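Local coordinates for protein hypothetical NUDIX hydrolase (Listeria monocytogenes, PDB 3SON) that is a putative Nudix hydrolase that probably cleaves a nucleoside diphosphate-linked substrate with the help of a divalent metal ion, at residues V8-F13 / R52-E57; G23-T28 / E56-D61. All coordinates share one frame; numbering follows the deposited sequence.

Contact 1 (V8-F13 / R52-E57). With CA (calcium ion), chain C.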
loop_
_atom_site.group_PDB
_atom_site.type_symbol
_atom_site.label_atom_id
_atom_site.label_comp_id
_atom_site.label_asym_id
_atom_site.label_seq_id
_atom_site.Cartn_x
_atom_site.Cartn_y
_atom_site.Cartn_z
ATOM N N VAL A 8 -5.304 7.317 9.027
ATOM C CA VAL A 8 -4.132 6.988 9.765
ATOM C C VAL A 8 -4.149 5.530 10.215
ATOM O O VAL A 8 -5.247 4.889 10.355
ATOM C CB VAL A 8 -3.842 7.980 10.939
ATOM C CG1 VAL A 8 -3.849 9.481 10.490
ATOM C CG2 VAL A 8 -4.863 7.799 12.089
ATOM N N LEU A 9 -2.947 4.976 10.348
ATOM C CA LEU A 9 -2.733 3.662 10.923
ATOM C C LEU A 9 -1.770 3.872 12.086
ATOM O O LEU A 9 -0.823 4.666 11.995
ATOM C CB LEU A 9 -2.162 2.670 9.905
ATOM C CG LEU A 9 -2.001 1.209 10.341
ATOM C CD1 LEU A 9 -3.285 0.446 10.058
ATOM C CD2 LEU A 9 -0.825 0.578 9.602
ATOM N N VAL A 10 -2.044 3.212 13.197
ATOM C CA VAL A 10 -1.162 3.304 14.384
ATOM C C VAL A 10 -0.878 1.930 14.999
ATOM O O VAL A 10 -1.813 1.196 15.333
ATOM C CB VAL A 10 -1.769 4.192 15.469
ATOM C CG1 VAL A 10 -0.801 4.361 16.597
ATOM C CG2 VAL A 10 -2.194 5.548 14.917
ATOM N N ILE A 11 0.415 1.567 15.084
ATOM C CA ILE A 11 0.848 0.256 15.541
ATOM C C ILE A 11 1.324 0.396 16.977
ATOM O O ILE A 11 2.325 1.052 17.231
ATOM C CB ILE A 11 2.015 -0.285 14.690
ATOM C CG1 ILE A 11 1.603 -0.395 13.215
ATOM C CG2 ILE A 11 2.544 -1.667 15.199
ATOM C CD1 ILE A 11 2.742 -0.784 12.297
ATOM N N PRO A 12 0.608 -0.202 17.934
ATOM C CA PRO A 12 1.142 -0.183 19.330
ATOM C C PRO A 12 2.301 -1.164 19.467
ATOM O O PRO A 12 2.327 -2.196 18.769
ATOM C CB PRO A 12 -0.046 -0.713 20.153
ATOM C CG PRO A 12 -1.198 -0.752 19.216
ATOM C CD PRO A 12 -0.617 -1.004 17.860
ATOM N N PHE A 13 3.303 -0.852 20.307
ATOM C CA PHE A 13 4.368 -1.815 20.597
ATOM C C PHE A 13 4.867 -1.684 22.037
ATOM O O PHE A 13 4.655 -0.648 22.684
ATOM C CB PHE A 13 5.558 -1.691 19.640
ATOM C CG PHE A 13 6.320 -0.423 19.794
ATOM C CD1 PHE A 13 5.919 0.727 19.126
ATOM C CD2 PHE A 13 7.433 -0.349 20.649
ATOM C CE1 PHE A 13 6.610 1.888 19.268
ATOM C CE2 PHE A 13 8.143 0.816 20.781
ATOM C CZ PHE A 13 7.733 1.949 20.132
ATOM N N ARG A 52 -5.630 11.206 18.437
ATOM C CA ARG A 52 -7.056 11.064 18.776
ATOM C C ARG A 52 -7.521 9.634 18.660
ATOM O O ARG A 52 -8.198 9.139 19.585
ATOM C CB ARG A 52 -7.934 11.970 17.915
ATOM C CG ARG A 52 -9.433 11.925 18.329
ATOM C CD ARG A 52 -10.354 12.833 17.467
ATOM N NE ARG A 52 -10.013 12.770 16.046
ATOM C CZ ARG A 52 -10.295 11.743 15.248
ATOM N NH1 ARG A 52 -10.999 10.689 15.710
ATOM N NH2 ARG A 52 -9.879 11.757 13.978
ATOM N N GLU A 53 -7.165 8.984 17.543
ATOM C CA GLU A 53 -7.639 7.618 17.256
ATOM C C GLU A 53 -7.039 6.645 18.249
ATOM O O GLU A 53 -7.692 5.668 18.658
ATOM C CB GLU A 53 -7.302 7.205 15.830
ATOM C CG GLU A 53 -8.122 7.974 14.827
ATOM C CD GLU A 53 -9.616 7.538 14.776
ATOM O OE1 GLU A 53 -9.919 6.393 15.179
ATOM O OE2 GLU A 53 -10.449 8.329 14.252
ATOM N N SER A 54 -5.769 6.857 18.572
ATOM C CA SER A 54 -5.081 6.063 19.557
ATOM C C SER A 54 -5.754 6.204 20.913
ATOM O O SER A 54 -5.971 5.202 21.607
ATOM C CB SER A 54 -3.592 6.470 19.628
ATOM O OG SER A 54 -2.993 6.141 18.376
ATOM N N ILE A 55 -6.042 7.429 21.338
ATOM C CA ILE A 55 -6.799 7.642 22.578
ATOM C C ILE A 55 -8.224 7.003 22.551
ATOM O O ILE A 55 -8.636 6.412 23.523
ATOM C CB ILE A 55 -6.940 9.145 22.894
ATOM C CG1 ILE A 55 -5.583 9.810 23.173
ATOM C CG2 ILE A 55 -7.921 9.294 24.052
ATOM C CD1 ILE A 55 -5.580 11.335 23.044
ATOM N N GLU A 56 -8.960 7.111 21.435
ATOM C CA GLU A 56 -10.287 6.566 21.356
ATOM C C GLU A 56 -10.212 5.036 21.462
ATOM O O GLU A 56 -10.945 4.420 22.225
ATOM C CB GLU A 56 -11.000 6.966 20.044
ATOM C CG GLU A 56 -11.274 8.477 19.880
ATOM C CD GLU A 56 -11.993 8.850 18.558
ATOM O OE1 GLU A 56 -12.117 7.966 17.670
ATOM O OE2 GLU A 56 -12.439 10.037 18.410
ATOM N N GLU A 57 -9.294 4.422 20.737
ATOM C CA GLU A 57 -9.319 2.960 20.670
ATOM C C GLU A 57 -8.713 2.247 21.866
ATOM O O GLU A 57 -9.110 1.114 22.153
ATOM C CB GLU A 57 -8.666 2.474 19.369
ATOM C CG GLU A 57 -9.414 2.929 18.113
ATOM C CD GLU A 57 -9.017 2.162 16.878
ATOM O OE1 GLU A 57 -8.492 1.025 17.018
ATOM O OE2 GLU A 57 -9.210 2.680 15.755
HETATM CA CA CA C . -10.939 4.361 14.644
HETATM O O HOH W 1 -12.392 5.578 15.656
HETATM O O HOH W 2 -12.160 3.930 12.310
#
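Glu53 faces two ways: its OE1 binds the calcium ion at 2.3 Å, while its methylene CG packs on the strand, 4.3 Å from Val8 CG2. Beyond that methylene the Glu53 chain bends (chi2 -73°), swinging the carboxylate off the strand to the metal. Glu57 OE2, on an extended chain, binds the same calcium at 2.7 Å; Ala37 O and two waters are further ligands, and water 1 also donates to Glu56 OE1. At the next residue of the helix, Ser54 OG hydrogen-bonds to Ala50 O, one turn back, and Val10, two residues on from Val8, packs its fork against that hydroxyl, with CG1 at 3.3 Å and CG2 at 3.6 Å from Ser54 OG. Val10 puts both methyls there because CG1 is anti to the backbone N (chi1 -175°) while CG2 sits beside it. Arg52 NH1 bridges two carboxylates, reaching Glu53 OE2 at 2.8 Å and Glu56 OE2 at 3.1 Å. The second lies in the guanidinium plane, the first is tilted from it by 23°, and Arg52 NE pairs with Glu44. The segment 52-57 carries the Arg-Glu and Glu-Glu pairs of the Nudix box. Its helix thus turns the Ser54 hydroxyl and the Glu53 methylene to the strand and carboxylates to the metal, and Arg52 probably offsets part of the negative charge gathered there.

Contact 2 (G23-T28 / E56-D61). With CA (calcium ion), chain C.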
loop_
_atom_site.group_PDB
_atom_site.type_symbol
_atom_site.label_atom_id
_atom_site.label_comp_id
_atom_site.label_asym_id
_atom_site.label_seq_id
_atom_site.Cartn_x
_atom_site.Cartn_y
_atom_site.Cartn_z
ATOM N N GLY A 23 1.083 -4.931 19.200
ATOM C CA GLY A 23 -0.269 -4.994 19.632
ATOM C C GLY A 23 -1.249 -5.081 18.443
ATOM O O GLY A 23 -1.261 -4.234 17.564
ATOM N N VAL A 24 -1.961 -6.198 18.345
ATOM C CA VAL A 24 -2.970 -6.333 17.296
ATOM C C VAL A 24 -4.328 -6.465 17.943
ATOM O O VAL A 24 -4.456 -7.039 19.014
ATOM C CB VAL A 24 -2.730 -7.540 16.385
ATOM C CG1 VAL A 24 -1.358 -7.450 15.739
ATOM C CG2 VAL A 24 -2.761 -8.859 17.168
ATOM N N LEU A 25 -5.349 -5.995 17.223
ATOM C CA LEU A 25 -6.728 -5.900 17.743
ATOM C C LEU A 25 -7.636 -6.776 16.967
ATOM O O LEU A 25 -7.608 -6.742 15.750
ATOM C CB LEU A 25 -7.220 -4.455 17.645
ATOM C CG LEU A 25 -6.438 -3.376 18.434
ATOM C CD1 LEU A 25 -6.801 -1.960 17.969
ATOM C CD2 LEU A 25 -6.730 -3.460 19.922
ATOM N N HIS A 26 -8.433 -7.570 17.678
ATOM C CA HIS A 26 -9.363 -8.409 17.041
ATOM C C HIS A 26 -10.697 -7.723 17.075
ATOM O O HIS A 26 -11.091 -7.157 18.094
ATOM C CB HIS A 26 -9.422 -9.711 17.746
ATOM C CG HIS A 26 -10.249 -10.710 17.025
ATOM N ND1 HIS A 26 -11.547 -10.947 17.364
ATOM C CD2 HIS A 26 -9.938 -11.573 15.990
ATOM C CE1 HIS A 26 -12.056 -11.873 16.516
ATOM N NE2 HIS A 26 -11.070 -12.277 15.690
ATOM N N ARG A 27 -11.381 -7.701 15.927
ATOM C CA ARG A 27 -12.677 -7.049 15.868
ATOM C C ARG A 27 -13.840 -7.819 16.569
ATOM O O ARG A 27 -13.905 -9.078 16.610
ATOM C CB ARG A 27 -13.082 -6.795 14.425
ATOM C CG ARG A 27 -12.246 -5.691 13.767
ATOM C CD ARG A 27 -12.924 -5.274 12.459
ATOM N NE ARG A 27 -14.242 -4.626 12.638
ATOM C CZ ARG A 27 -14.385 -3.345 12.904
ATOM N NH1 ARG A 27 -13.311 -2.574 13.107
ATOM N NH2 ARG A 27 -15.607 -2.810 13.030
ATOM N N THR A 28 -14.739 -7.057 17.167
ATOM C CA THR A 28 -15.942 -7.673 17.773
ATOM C C THR A 28 -16.849 -8.322 16.753
ATOM O O THR A 28 -17.393 -9.443 17.007
ATOM C CB THR A 28 -16.721 -6.648 18.649
ATOM O OG1 THR A 28 -15.849 -6.206 19.696
ATOM C CG2 THR A 28 -18.036 -7.284 19.236
ATOM N N GLU A 56 -8.960 7.111 21.435
ATOM C CA GLU A 56 -10.287 6.566 21.356
ATOM C C GLU A 56 -10.212 5.036 21.462
ATOM O O GLU A 56 -10.945 4.420 22.225
ATOM C CB GLU A 56 -11.000 6.966 20.044
ATOM C CG GLU A 56 -11.274 8.477 19.880
ATOM C CD GLU A 56 -11.993 8.850 18.558
ATOM O OE1 GLU A 56 -12.117 7.966 17.670
ATOM O OE2 GLU A 56 -12.439 10.037 18.410
ATOM N N GLU A 57 -9.294 4.422 20.737
ATOM C CA GLU A 57 -9.319 2.960 20.670
ATOM C C GLU A 57 -8.713 2.247 21.866
ATOM O O GLU A 57 -9.110 1.114 22.153
ATOM C CB GLU A 57 -8.666 2.474 19.369
ATOM C CG GLU A 57 -9.414 2.929 18.113
ATOM C CD GLU A 57 -9.017 2.162 16.878
ATOM O OE1 GLU A 57 -8.492 1.025 17.018
ATOM O OE2 GLU A 57 -9.210 2.680 15.755
ATOM N N LEU A 58 -7.734 2.869 22.529
ATOM C CA LEU A 58 -7.003 2.280 23.664
ATOM C C LEU A 58 -7.309 2.885 25.046
ATOM O O LEU A 58 -6.785 2.429 26.068
ATOM C CB LEU A 58 -5.463 2.330 23.343
ATOM C CG LEU A 58 -5.104 1.788 21.982
ATOM C CD1 LEU A 58 -3.613 1.936 21.727
ATOM C CD2 LEU A 58 -5.486 0.330 21.836
ATOM N N ASN A 59 -8.243 3.840 25.061
ATOM C CA ASN A 59 -8.695 4.555 26.249
ATOM C C ASN A 59 -7.544 5.003 27.152
ATOM O O ASN A 59 -7.486 4.678 28.336
ATOM C CB ASN A 59 -9.761 3.732 26.962
ATOM C CG ASN A 59 -11.057 3.698 26.178
ATOM O OD1 ASN A 59 -11.738 4.713 26.036
ATOM N ND2 ASN A 59 -11.369 2.551 25.600
ATOM N N LEU A 60 -6.636 5.761 26.562
ATOM C CA LEU A 60 -5.389 6.173 27.229
ATOM C C LEU A 60 -5.507 7.564 27.842
ATOM O O LEU A 60 -6.216 8.397 27.316
ATOM C CB LEU A 60 -4.233 6.268 26.223
ATOM C CG LEU A 60 -3.844 5.140 25.273
ATOM C CD1 LEU A 60 -2.915 5.677 24.169
ATOM C CD2 LEU A 60 -3.192 4.013 26.046
ATOM N N ASP A 61 -4.758 7.822 28.914
ATOM C CA ASP A 61 -4.588 9.196 29.440
ATOM C C ASP A 61 -4.025 10.132 28.326
ATOM O O ASP A 61 -3.984 9.749 27.155
ATOM C CB ASP A 61 -3.687 9.185 30.683
ATOM C CG ASP A 61 -2.285 8.664 30.390
ATOM O OD1 ASP A 61 -1.927 7.598 30.938
ATOM O OD2 ASP A 61 -1.546 9.307 29.611
HETATM CA CA CA C . -10.939 4.361 14.644
HETATM O O HOH W 1 -12.392 5.578 15.656
HETATM O O HOH W 2 -12.160 3.930 12.310
#
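Leu25 and Glu57 meet at a slant, the branched end of the leucine lying beside the carboxylate. Leu25 CD1 comes to 3.6 Å from Glu57 OE1, the oxygen that does not bind the calcium ion, so one carboxylate has a metal on one oxygen and a methyl group against the other. The second branch of the same fork goes to the next residue of the helix: Leu25 CD2 lies 4.4 Å from Leu58 CD2, a loose methyl-to-methyl contact. In Leu58 it is CD1 that continues the extended chain (chi2 177°), while CD2 branches off to the strand and makes the contact. Around them, Leu25 also packs on Val36 and Leu113, while Leu106 touches both leucines and His110 reaches Glu57 as well as Leu25. Just past Leu58 the helix ends: Asn59 has positive phi (45°), and its ND2 hydrogen-bonds to Thr105 O. This is the C-terminal end of the Nudix-box helix, packed on strand 20-27 of the sheet. With no hydrogen bond between the segments, the contact is one methyl-to-oxygen approach and one loose methyl pair: Leu25 packs against the Glu57 oxygen not bound to the metal, while OE2 serves the calcium.

How the contacts relate
From the N terminus, strand 7-15 runs into strand 20-27 through a short turn, and the two lie antiparallel in the sheet; Pro12 O and Gly23 N, 3.0 Å apart, probably hydrogen-bond there, joining the first segments of both contacts directly. The chain then forms strand 33-39 and enters helix 46-58. Contact 1 closes a loop of 38 residues when 52-57 returns to 8-13, and contact 2 closes one of 27 residues when 56-61 reaches 23-28. The loops cross: contact 2 starts inside the loop of contact 1 and finishes beyond it, with Glu56 and Glu57 common to both. Together they tie the end of helix 46-58, which carries two calcium ligands, to two neighbouring strands.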